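Local coordinates for ABC-type transport system, molybdenum-specific extracellular solute-binding protein (Clostridium difficile, PDB 4KD5) that probably binds molybdate or tungstate outside the cell and hands it to an ABC transporter for uptake, at residues 5-16 and 33-43. Residues are numbered along the deposited sequence; the frame is centred on the assembly and turned at random. Where two conformers were deposited one is given.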
ATOM      1  N   SER A   5     -12.754   3.818  -0.978  1.00 75.82           N
ATOM      2  CA  SER A   5     -12.888   3.650   0.467  1.00 79.33           C
ATOM      3  C   SER A   5     -12.511   2.234   0.903  1.00 80.60           C
ATOM      4  O   SER A   5     -12.716   1.270   0.164  1.00 87.42           O
ATOM      5  CB  SER A   5     -14.312   3.981   0.916  1.00 80.95           C
ATOM      6  OG  SER A   5     -14.469   3.779   2.309  1.00 79.27           O
ATOM      7  N   VAL A   6     -11.951   2.119   2.103  1.00 70.72           N
ATOM      8  CA  VAL A   6     -11.501   0.831   2.622  1.00 64.87           C
ATOM      9  C   VAL A   6     -12.121   0.541   3.985  1.00 61.49           C
ATOM     10  O   VAL A   6     -12.188   1.423   4.843  1.00 60.36           O
ATOM     11  CB  VAL A   6      -9.964   0.783   2.742  1.00 55.96           C
ATOM     12  CG1 VAL A   6      -9.521  -0.518   3.377  1.00 51.05           C
ATOM     13  CG2 VAL A   6      -9.322   0.929   1.379  1.00 53.88           C
ATOM     14  N   GLU A   7     -12.582  -0.692   4.175  1.00 63.41           N
ATOM     15  CA  GLU A   7     -13.117  -1.116   5.462  1.00 69.11           C
ATOM     16  C   GLU A   7     -12.218  -2.183   6.077  1.00 64.82           C
ATOM     17  O   GLU A   7     -12.144  -3.307   5.575  1.00 65.84           O
ATOM     18  CB  GLU A   7     -14.547  -1.637   5.302  1.00 80.88           C
ATOM     19  CG  GLU A   7     -15.512  -0.605   4.734  1.00 93.47           C
ATOM     20  CD  GLU A   7     -16.869  -1.186   4.385  1.00101.64           C
ATOM     21  OE1 GLU A   7     -17.025  -2.423   4.446  1.00107.62           O
ATOM     22  OE2 GLU A   7     -17.779  -0.403   4.047  1.00104.74           O
ATOM     23  N   LEU A   8     -11.532  -1.822   7.159  1.00 66.05           N
ATOM     24  CA  LEU A   8     -10.646  -2.754   7.853  1.00 59.03           C
ATOM     25  C   LEU A   8     -11.354  -3.405   9.039  1.00 51.42           C
ATOM     26  O   LEU A   8     -12.008  -2.724   9.839  1.00 54.62           O
ATOM     27  CB  LEU A   8      -9.375  -2.047   8.336  1.00 56.01           C
ATOM     28  CG  LEU A   8      -8.396  -1.512   7.295  1.00 51.65           C
ATOM     29  CD1 LEU A   8      -7.213  -0.834   7.974  1.00 49.56           C
ATOM     30  CD2 LEU A   8      -7.908  -2.623   6.392  1.00 49.57           C
ATOM     31  N   ASN A   9     -11.236  -4.724   9.144  1.00 49.85           N
ATOM     32  CA  ASN A   9     -11.739  -5.435  10.309  1.00 42.02           C
ATOM     33  C   ASN A   9     -10.625  -5.644  11.321  1.00 41.86           C
ATOM     34  O   ASN A   9      -9.640  -6.333  11.039  1.00 41.88           O
ATOM     35  CB  ASN A   9     -12.340  -6.782   9.896  1.00 41.67           C
ATOM     36  CG  ASN A   9     -13.717  -6.642   9.288  1.00 53.66           C
ATOM     37  OD1 ASN A   9     -14.624  -6.074   9.898  1.00 57.94           O
ATOM     38  ND2 ASN A   9     -13.880  -7.146   8.070  1.00 65.51           N
ATOM     39  N   ILE A  10     -10.769  -5.040  12.495  1.00 42.75           N
ATOM     40  CA  ILE A  10      -9.790  -5.229  13.559  1.00 50.78           C
ATOM     41  C   ILE A  10     -10.388  -6.032  14.714  1.00 50.41           C
ATOM     42  O   ILE A  10     -11.455  -5.696  15.229  1.00 57.27           O
ATOM     43  CB  ILE A  10      -9.232  -3.889  14.086  1.00 49.86           C
ATOM     44  CG1 ILE A  10      -8.331  -3.232  13.043  1.00 52.42           C
ATOM     45  CG2 ILE A  10      -8.427  -4.100  15.356  1.00 39.19           C
ATOM     46  CD1 ILE A  10      -9.065  -2.436  12.004  1.00 48.33           C
ATOM     47  N   SER A  11      -9.704  -7.102  15.105  1.00 47.75           N
ATOM     48  CA  SER A  11     -10.076  -7.852  16.300  1.00 54.08           C
ATOM     49  C   SER A  11      -9.044  -7.578  17.390  1.00 57.87           C
ATOM     50  O   SER A  11      -7.842  -7.708  17.154  1.00 63.94           O
ATOM     51  CB  SER A  11     -10.154  -9.347  16.003  1.00 50.12           C
ATOM     52  OG  SER A  11      -8.977  -9.806  15.377  1.00 60.51           O
ATOM     53  N   ALA A  12      -9.511  -7.184  18.573  1.00 49.35           N
ATOM     54  CA  ALA A  12      -8.619  -6.813  19.668  1.00 46.31           C
ATOM     55  C   ALA A  12      -9.096  -7.410  20.978  1.00 57.73           C
ATOM     56  O   ALA A  12     -10.271  -7.734  21.124  1.00 63.45           O
ATOM     57  CB  ALA A  12      -8.526  -5.307  19.786  1.00 46.33           C
ATOM     58  N   ALA A  13      -8.186  -7.539  21.938  1.00 62.15           N
ATOM     59  CA  ALA A  13      -8.560  -7.997  23.270  1.00 63.79           C
ATOM     60  C   ALA A  13      -9.540  -6.997  23.867  1.00 62.90           C
ATOM     61  O   ALA A  13      -9.326  -5.788  23.769  1.00 60.05           O
ATOM     62  CB  ALA A  13      -7.338  -8.123  24.148  1.00 45.16           C
ATOM     63  N   ALA A  14     -10.596  -7.500  24.505  1.00 61.09           N
ATOM     64  CA  ALA A  14     -11.669  -6.653  25.033  1.00 61.18           C
ATOM     65  C   ALA A  14     -11.219  -5.609  26.057  1.00 59.46           C
ATOM     66  O   ALA A  14     -11.994  -4.729  26.433  1.00 68.24           O
ATOM     67  CB  ALA A  14     -12.774  -7.515  25.614  1.00 63.52           C
ATOM     68  N   SER A  15      -9.966  -5.701  26.490  0.53 58.31           N
ATOM     69  CA  SER A  15      -9.409  -4.753  27.441  0.53 59.44           C
ATOM     70  C   SER A  15      -9.014  -3.445  26.761  0.53 57.95           C
ATOM     71  O   SER A  15      -8.904  -2.409  27.415  0.53 57.42           O
ATOM     72  CB  SER A  15      -8.195  -5.373  28.131  0.53 62.23           C
ATOM     73  OG  SER A  15      -8.376  -6.766  28.323  0.53 64.70           O
ATOM     74  N   LEU A  16      -8.809  -3.499  25.447  0.53 54.59           N
ATOM     75  CA  LEU A  16      -8.367  -2.333  24.681  0.53 55.55           C
ATOM     76  C   LEU A  16      -9.507  -1.425  24.231  0.53 57.51           C
ATOM     77  O   LEU A  16      -9.261  -0.383  23.629  0.53 58.23           O
ATOM     78  CB  LEU A  16      -7.569  -2.769  23.446  0.53 56.23           C
ATOM     79  CG  LEU A  16      -6.145  -3.323  23.562  0.53 56.40           C
ATOM     80  CD1 LEU A  16      -5.271  -2.404  24.391  0.53 57.94           C
ATOM     81  CD2 LEU A  16      -6.128  -4.726  24.133  0.53 58.48           C
ATOM     82  N   ASN A  33     -10.377   7.989   4.292  1.00 63.36           N
ATOM     83  CA  ASN A  33     -10.745   6.887   3.406  1.00 67.13           C
ATOM     84  C   ASN A  33     -10.896   5.516   4.066  1.00 65.56           C
ATOM     85  O   ASN A  33     -11.281   4.551   3.407  1.00 69.52           O
ATOM     86  CB  ASN A  33      -9.758   6.792   2.242  1.00 69.78           C
ATOM     87  CG  ASN A  33     -10.279   7.453   0.984  1.00 76.58           C
ATOM     88  OD1 ASN A  33     -10.486   6.792  -0.035  1.00 84.09           O
ATOM     89  ND2 ASN A  33     -10.501   8.762   1.049  1.00 78.76           N
ATOM     90  N   VAL A  34     -10.598   5.425   5.357  1.00 62.39           N
ATOM     91  CA  VAL A  34     -10.681   4.146   6.056  1.00 55.66           C
ATOM     92  C   VAL A  34     -11.809   4.129   7.079  1.00 56.12           C
ATOM     93  O   VAL A  34     -11.914   5.031   7.914  1.00 51.68           O
ATOM     94  CB  VAL A  34      -9.349   3.785   6.740  1.00 51.19           C
ATOM     95  CG1 VAL A  34      -9.468   2.461   7.483  1.00 43.20           C
ATOM     96  CG2 VAL A  34      -8.244   3.701   5.711  1.00 50.18           C
ATOM     97  N   LYS A  35     -12.656   3.107   6.992  1.00 61.17           N
ATOM     98  CA  LYS A  35     -13.672   2.851   8.004  1.00 60.92           C
ATOM     99  C   LYS A  35     -13.216   1.652   8.822  1.00 50.38           C
ATOM    100  O   LYS A  35     -12.936   0.589   8.264  1.00 49.30           O
ATOM    101  CB  LYS A  35     -15.013   2.533   7.347  1.00 66.95           C
ATOM    102  CG  LYS A  35     -15.463   3.544   6.303  1.00 83.46           C
ATOM    103  CD  LYS A  35     -16.461   2.914   5.341  1.00 91.50           C
ATOM    104  CE  LYS A  35     -17.111   3.947   4.430  1.00 98.85           C
ATOM    105  NZ  LYS A  35     -18.083   3.311   3.489  1.00103.64           N
ATOM    106  N   LEU A  36     -13.144   1.814  10.138  1.00 50.36           N
ATOM    107  CA  LEU A  36     -12.691   0.732  11.009  1.00 49.12           C
ATOM    108  C   LEU A  36     -13.869   0.036  11.690  1.00 51.48           C
ATOM    109  O   LEU A  36     -14.758   0.695  12.236  1.00 51.66           O
ATOM    110  CB  LEU A  36     -11.717   1.266  12.064  1.00 45.27           C
ATOM    111  CG  LEU A  36     -10.425   1.929  11.589  1.00 46.58           C
ATOM    112  CD1 LEU A  36      -9.659   2.524  12.760  1.00 48.47           C
ATOM    113  CD2 LEU A  36      -9.548   0.936  10.855  1.00 41.55           C
ATOM    114  N   THR A  37     -13.879  -1.293  11.652  1.00 55.41           N
ATOM    115  CA  THR A  37     -14.873  -2.068  12.391  1.00 58.99           C
ATOM    116  C   THR A  37     -14.153  -2.929  13.429  1.00 63.66           C
ATOM    117  O   THR A  37     -13.481  -3.905  13.082  1.00 67.23           O
ATOM    118  CB  THR A  37     -15.722  -2.950  11.458  1.00 55.29           C
ATOM    119  OG1 THR A  37     -16.552  -2.117  10.639  1.00 67.94           O
ATOM    120  CG2 THR A  37     -16.610  -3.884  12.263  1.00 52.87           C
ATOM    121  N   VAL A  38     -14.286  -2.563  14.701  1.00 59.89           N
ATOM    122  CA  VAL A  38     -13.537  -3.235  15.760  1.00 59.95           C
ATOM    123  C   VAL A  38     -14.380  -4.258  16.521  1.00 60.30           C
ATOM    124  O   VAL A  38     -15.378  -3.911  17.157  1.00 67.38           O
ATOM    125  CB  VAL A  38     -12.924  -2.232  16.756  1.00 61.35           C
ATOM    126  CG1 VAL A  38     -12.002  -2.952  17.711  1.00 65.52           C
ATOM    127  CG2 VAL A  38     -12.142  -1.167  16.021  1.00 56.12           C
ATOM    128  N   ASN A  39     -13.961  -5.516  16.453  1.00 57.86           N
ATOM    129  CA  ASN A  39     -14.610  -6.591  17.189  1.00 57.83           C
ATOM    130  C   ASN A  39     -13.772  -6.982  18.405  1.00 59.63           C
ATOM    131  O   ASN A  39     -12.552  -7.137  18.301  1.00 58.70           O
ATOM    132  CB  ASN A  39     -14.820  -7.797  16.273  1.00 65.49           C
ATOM    133  CG  ASN A  39     -15.481  -8.964  16.979  1.00 81.68           C
ATOM    134  OD1 ASN A  39     -16.688  -8.954  17.231  1.00 87.54           O
ATOM    135  ND2 ASN A  39     -14.695  -9.991  17.281  1.00 83.96           N
ATOM    136  N   TYR A  40     -14.419  -7.133  19.556  1.00 59.92           N
ATOM    137  CA  TYR A  40     -13.714  -7.474  20.786  1.00 62.10           C
ATOM    138  C   TYR A  40     -14.019  -8.898  21.248  1.00 67.58           C
ATOM    139  O   TYR A  40     -15.121  -9.410  21.027  1.00 70.47           O
ATOM    140  CB  TYR A  40     -14.057  -6.466  21.887  1.00 58.47           C
ATOM    141  CG  TYR A  40     -13.696  -5.047  21.526  1.00 56.88           C
ATOM    142  CD1 TYR A  40     -12.396  -4.589  21.660  1.00 58.84           C
ATOM    143  CD2 TYR A  40     -14.653  -4.168  21.045  1.00 56.31           C
ATOM    144  CE1 TYR A  40     -12.062  -3.296  21.325  1.00 65.12           C
ATOM    145  CE2 TYR A  40     -14.327  -2.873  20.711  1.00 57.07           C
ATOM    146  CZ  TYR A  40     -13.034  -2.443  20.855  1.00 61.39           C
ATOM    147  OH  TYR A  40     -12.709  -1.152  20.520  1.00 62.30           O
ATOM    148  N   GLY A  41     -13.039  -9.534  21.884  1.00 62.40           N
ATOM    149  CA  GLY A  41     -13.221 -10.869  22.427  1.00 68.54           C
ATOM    150  C   GLY A  41     -12.007 -11.377  23.182  1.00 64.13           C
ATOM    151  O   GLY A  41     -11.039 -10.642  23.394  1.00 53.48           O
ATOM    152  N   ALA A  42     -12.065 -12.641  23.597  1.00 62.67           N
ATOM    153  CA  ALA A  42     -10.928 -13.298  24.241  1.00 61.89           C
ATOM    154  C   ALA A  42      -9.927 -13.756  23.182  1.00 64.86           C
ATOM    155  O   ALA A  42     -10.306 -14.412  22.210  1.00 65.98           O
ATOM    156  CB  ALA A  42     -11.399 -14.480  25.061  1.00 64.06           C
ATOM    157  N   SER A  43      -8.654 -13.427  23.396  1.00 64.29           N
ATOM    158  CA  SER A  43      -7.599 -13.653  22.412  1.00 58.19           C
ATOM    159  C   SER A  43      -7.582 -15.063  21.828  1.00 56.68           C
ATOM    160  O   SER A  43      -7.403 -15.234  20.622  1.00 62.75           O
ATOM    161  CB  SER A  43      -6.236 -13.321  23.016  1.00 58.67           C
ATOM    162  OG  SER A  43      -6.217 -11.997  23.510  1.00 62.98           O
TER
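Val6 to Ala13 and Val34 to Gly41 are the two parallel strands of a beta-alpha-beta unit, their segment axes 4.7 Å apart and 25° from parallel. Backbone hydrogen bonds run in both directions: Val6 N meets Asn33 O at 2.8 Å and Lys35 N meets Val6 O, a pattern that continues to Ala12 N on Asn39 O. Beyond that point the strands part, and Ala14 N to Gly41 O, at 3.4 Å, is weak. On the face of Leu8, Ile10 and Leu36, the CD2 branch of Leu36 does the touching, reaching Ile10 CD1 at 3.6 Å and Leu8 CB at 3.9 Å. Leu8 CD1 also leans on Val34 CG1. Farther along this face, Ala13 O lies at the edge of the Tyr40 ring, 3.9 Å from CD1. The other face is polar: Lys35, extended beyond CG, lays its CD against Glu7 CG (3.7 Å), while Glu7 OE2 and Lys35 NZ form a long salt bridge of 3.8 Å. Both strands end near Ser15 and Ser43, predicted molybdate ligands; Ser43 OG accepts a hydrogen bond from Ala62 N. Helix 17-28 packs on Leu36, Val38 and Tyr40, helix 205-215 covers Leu8 and Leu36, and strand 58-60 pairs with the other edge of strand 6-13.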